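Local coordinates for protein PHOX (Pseudomonas fluorescens, PDB 4A9V) that hydrolyses phosphate monoesters as an alkaline phosphatase of the PhoX family, probably by means of its bound iron-calcium cofactor, at residues S33-W38 / I122-K127. Residues are numbered along the deposited sequence; the frame is centred on the assembly and turned at random.
Sequences SVLISW and IEVQRK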
ATOM      1  N   SER A  33     -16.348   3.104  15.288  1.00 10.51           N
ATOM      2  CA  SER A  33     -17.361   2.121  14.932  0.50 12.77           C
ATOM      3  C   SER A  33     -16.796   1.250  13.813  1.00  9.00           C
ATOM      4  O   SER A  33     -16.062   1.740  12.967  1.00 10.25           O
ATOM      5  CB  SER A  33     -18.624   2.840  14.441  0.50 22.51           C
ATOM      6  OG  SER A  33     -19.724   1.953  14.359  0.50 24.85           O
ATOM      7  N   VAL A  34     -17.206  -0.011  13.761  1.00  9.09           N
ATOM      8  CA  VAL A  34     -16.850  -0.868  12.637  1.00  8.37           C
ATOM      9  C   VAL A  34     -17.717  -0.533  11.434  1.00  7.49           C
ATOM     10  O   VAL A  34     -18.942  -0.608  11.506  1.00 10.11           O
ATOM     11  CB  VAL A  34     -17.036  -2.353  12.986  1.00  9.46           C
ATOM     12  CG1 VAL A  34     -16.812  -3.215  11.758  1.00 10.46           C
ATOM     13  CG2 VAL A  34     -16.099  -2.763  14.113  1.00 12.74           C
ATOM     14  N   LEU A  35     -17.077  -0.166  10.333  1.00  7.13           N
ATOM     15  CA  LEU A  35     -17.792   0.038   9.078  1.00  7.50           C
ATOM     16  C   LEU A  35     -18.111  -1.294   8.400  1.00  7.39           C
ATOM     17  O   LEU A  35     -19.249  -1.553   8.002  1.00  7.86           O
ATOM     18  CB  LEU A  35     -16.980   0.929   8.135  1.00  7.39           C
ATOM     19  CG  LEU A  35     -17.664   1.261   6.805  1.00  8.35           C
ATOM     20  CD1 LEU A  35     -18.807   2.248   6.999  1.00 10.86           C
ATOM     21  CD2 LEU A  35     -16.663   1.782   5.787  1.00  9.11           C
ATOM     22  N   ILE A  36     -17.094  -2.139   8.271  1.00  7.67           N
ATOM     23  CA  ILE A  36     -17.230  -3.421   7.587  1.00  7.03           C
ATOM     24  C   ILE A  36     -16.041  -4.293   7.977  1.00  7.09           C
ATOM     25  O   ILE A  36     -14.976  -3.773   8.314  1.00  7.57           O
ATOM     26  CB  ILE A  36     -17.313  -3.247   6.045  1.00  7.67           C
ATOM     27  CG1 ILE A  36     -17.667  -4.565   5.346  1.00  7.63           C
ATOM     28  CG2 ILE A  36     -16.043  -2.625   5.479  1.00  8.47           C
ATOM     29  CD1 ILE A  36     -18.245  -4.356   3.959  1.00  8.43           C
ATOM     30  N   SER A  37     -16.256  -5.604   8.013  1.00  6.89           N
ATOM     31  CA  SER A  37     -15.216  -6.567   8.359  1.00  7.29           C
ATOM     32  C   SER A  37     -15.091  -7.639   7.275  1.00  7.48           C
ATOM     33  O   SER A  37     -16.058  -7.967   6.583  1.00  7.57           O
ATOM     34  CB  SER A  37     -15.540  -7.263   9.686  1.00  8.07           C
ATOM     35  OG  SER A  37     -15.622  -6.351  10.765  1.00  8.54           O
ATOM     36  N   TRP A  38     -13.920  -8.263   7.235  1.00  6.88           N
ATOM     37  CA  TRP A  38     -13.696  -9.476   6.462  1.00  7.02           C
ATOM     38  C   TRP A  38     -14.870 -10.412   6.586  1.00  7.34           C
ATOM     39  O   TRP A  38     -15.309 -10.730   7.696  1.00  7.60           O
ATOM     40  CB  TRP A  38     -12.422 -10.166   6.937  1.00  7.00           C
ATOM     41  CG  TRP A  38     -12.288 -11.568   6.442  1.00  7.23           C
ATOM     42  CD1 TRP A  38     -12.418 -12.037   5.140  1.00  7.40           C
ATOM     43  CD2 TRP A  38     -12.084 -12.748   7.262  1.00  7.50           C
ATOM     44  NE1 TRP A  38     -12.306 -13.400   5.107  1.00  7.89           N
ATOM     45  CE2 TRP A  38     -12.104 -13.883   6.358  1.00  8.06           C
ATOM     46  CE3 TRP A  38     -11.854 -12.957   8.608  1.00  8.35           C
ATOM     47  CZ2 TRP A  38     -11.933 -15.178   6.815  1.00  9.07           C
ATOM     48  CZ3 TRP A  38     -11.707 -14.261   9.062  1.00  9.57           C
ATOM     49  CH2 TRP A  38     -11.750 -15.347   8.188  1.00  9.45           C
ATOM     50  N   ILE A 122     -17.409  -0.836  -2.233  1.00  6.73           N
ATOM     51  CA  ILE A 122     -18.634  -0.760  -1.448  1.00  7.41           C
ATOM     52  C   ILE A 122     -19.247   0.627  -1.521  1.00  7.04           C
ATOM     53  O   ILE A 122     -18.542   1.623  -1.661  1.00  8.25           O
ATOM     54  CB  ILE A 122     -18.399  -1.144   0.027  1.00  7.33           C
ATOM     55  CG1 ILE A 122     -17.482  -0.141   0.737  1.00  8.28           C
ATOM     56  CG2 ILE A 122     -17.861  -2.567   0.128  1.00  8.44           C
ATOM     57  CD1 ILE A 122     -17.351  -0.400   2.225  1.00 10.23           C
ATOM     58  N   GLU A 123     -20.570   0.690  -1.406  1.00  6.95           N
ATOM     59  CA  GLU A 123     -21.261   1.941  -1.166  1.00  7.48           C
ATOM     60  C   GLU A 123     -21.408   2.183   0.325  1.00  7.64           C
ATOM     61  O   GLU A 123     -21.744   1.269   1.086  1.00  8.10           O
ATOM     62  CB  GLU A 123     -22.638   1.933  -1.833  1.00  8.57           C
ATOM     63  CG  GLU A 123     -23.391   3.233  -1.588  1.00  9.41           C
ATOM     64  CD  GLU A 123     -24.748   3.320  -2.249  1.00 11.14           C
ATOM     65  OE1 GLU A 123     -24.969   2.649  -3.275  1.00 12.85           O
ATOM     66  OE2 GLU A 123     -25.526   4.199  -1.828  1.00 15.01           O
ATOM     67  N   VAL A 124     -21.202   3.437   0.722  1.00  7.09           N
ATOM     68  CA  VAL A 124     -21.549   3.891   2.056  1.00  7.74           C
ATOM     69  C   VAL A 124     -22.527   5.056   1.954  1.00  8.02           C
ATOM     70  O   VAL A 124     -22.520   5.818   0.984  1.00  8.29           O
ATOM     71  CB  VAL A 124     -20.295   4.288   2.869  1.00  8.35           C
ATOM     72  CG1 VAL A 124     -19.439   3.060   3.120  1.00  9.18           C
ATOM     73  CG2 VAL A 124     -19.483   5.361   2.164  1.00  8.71           C
ATOM     74  N   GLN A 125     -23.399   5.167   2.945  1.00  8.17           N
ATOM     75  CA  GLN A 125     -24.402   6.218   2.983  1.00  8.90           C
ATOM     76  C   GLN A 125     -24.413   6.806   4.379  1.00  9.37           C
ATOM     77  O   GLN A 125     -24.257   6.091   5.370  1.00 10.35           O
ATOM     78  CB  GLN A 125     -25.789   5.657   2.658  1.00 12.08           C
ATOM     79  CG  GLN A 125     -26.114   5.575   1.174  1.00 18.81           C
ATOM     80  CD  GLN A 125     -27.503   5.017   0.910  1.00 24.23           C
ATOM     81  OE1 GLN A 125     -28.323   4.908   1.824  1.00 22.99           O
ATOM     82  NE2 GLN A 125     -27.727   4.541  -0.313  1.00 19.27           N
ATOM     83  N   ARG A 126     -24.709   8.092   4.455  1.00 10.34           N
ATOM     84  CA  ARG A 126     -24.734   8.777   5.723  1.00 12.00           C
ATOM     85  C   ARG A 126     -26.163   8.868   6.211  1.00 14.83           C
ATOM     86  O   ARG A 126     -27.041   9.378   5.511  1.00 17.08           O
ATOM     87  CB  ARG A 126     -24.143  10.167   5.589  1.00 14.45           C
ATOM     88  CG  ARG A 126     -24.267  10.967   6.865  1.00 16.25           C
ATOM     89  CD  ARG A 126     -23.329  12.150   6.878  1.00 24.81           C
ATOM     90  NE  ARG A 126     -23.326  12.884   5.617  1.00 15.68           N
ATOM     91  CZ  ARG A 126     -22.348  13.706   5.266  1.00 13.53           C
ATOM     92  NH1 ARG A 126     -21.325  13.882   6.091  1.00 15.97           N
ATOM     93  NH2 ARG A 126     -22.339  14.268   4.068  1.00 13.99           N
ATOM     94  N   LYS A 127     -26.379   8.376   7.425  1.00 19.05           N
ATOM     95  CA  LYS A 127     -27.678   8.441   8.077  1.00 26.53           C
ATOM     96  C   LYS A 127     -27.486   8.929   9.508  1.00 29.74           C
ATOM     97  O   LYS A 127     -26.560   8.499  10.193  1.00 26.95           O
ATOM     98  CB  LYS A 127     -28.328   7.054   8.087  1.00 44.57           C
ATOM     99  CG  LYS A 127     -28.890   6.617   6.743  1.00110.21           C
ATOM    100  CD  LYS A 127     -29.874   5.465   6.901  1.00 82.57           C
ATOM    101  CE  LYS A 127     -29.161   4.123   6.977  1.00141.26           C
ATOM    102  NZ  LYS A 127     -30.064   3.028   7.434  1.00 88.97           N
TER
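Ile122 touches Leu35 and Ile36 chiefly with its CD1 methyl. Its CG1 branch lies between the backbone N and the carbonyl carbon (chi1 65°), and the extended second torsion sets CD1 against Leu35 and Ile36. The two isoleucine side chains reach toward each other tip to tip, with Ile122 CD1 4.2 Å from Ile36 CG2. The same methyl lies 4.2 Å from Leu35 CD2.

Leu35 is also shared between two partners. Its side chain crosses that of Val124 at about a right angle. Both of its methyls meet a single branch of the valine: Leu35 CD1 is 4.0 Å and Leu35 CD2 is 4.1 Å from Val124 CG1.

The two strands run nearly antiparallel, at 155°, with their axes 9.9 Å apart. No hydrogen bond joins them. The contact is wholly apolar, small and largely buried, and it packs one sheet against another. Leu35 and Ile36 are consecutive residues, yet both point toward strand 122-127. A classic beta bulge opposite Val573 accounts for this, and Leu35 has a helix-like backbone (psi -50°).

On the far side of strand 122-127, Glu123 OE2 accepts a hydrogen bond from Gln125 NE2 (2.7 Å) from above the carboxylate plane. The same oxygen forms a salt bridge with Arg82. Met85 also packs on Leu35, while Phe133 and Ile87 flank Ile122.

Strand 30-37 is an outer strand of the sheet completed by the C-terminal strands 532-538, 544-550 and 572-578. Strand 118-127 is an inner strand of the sheet spanning 68-144. Such face-to-face packing of four-stranded antiparallel sheets is characteristic of neighbouring blades in a beta-propeller, here joining the blade that combines both chain ends to the next.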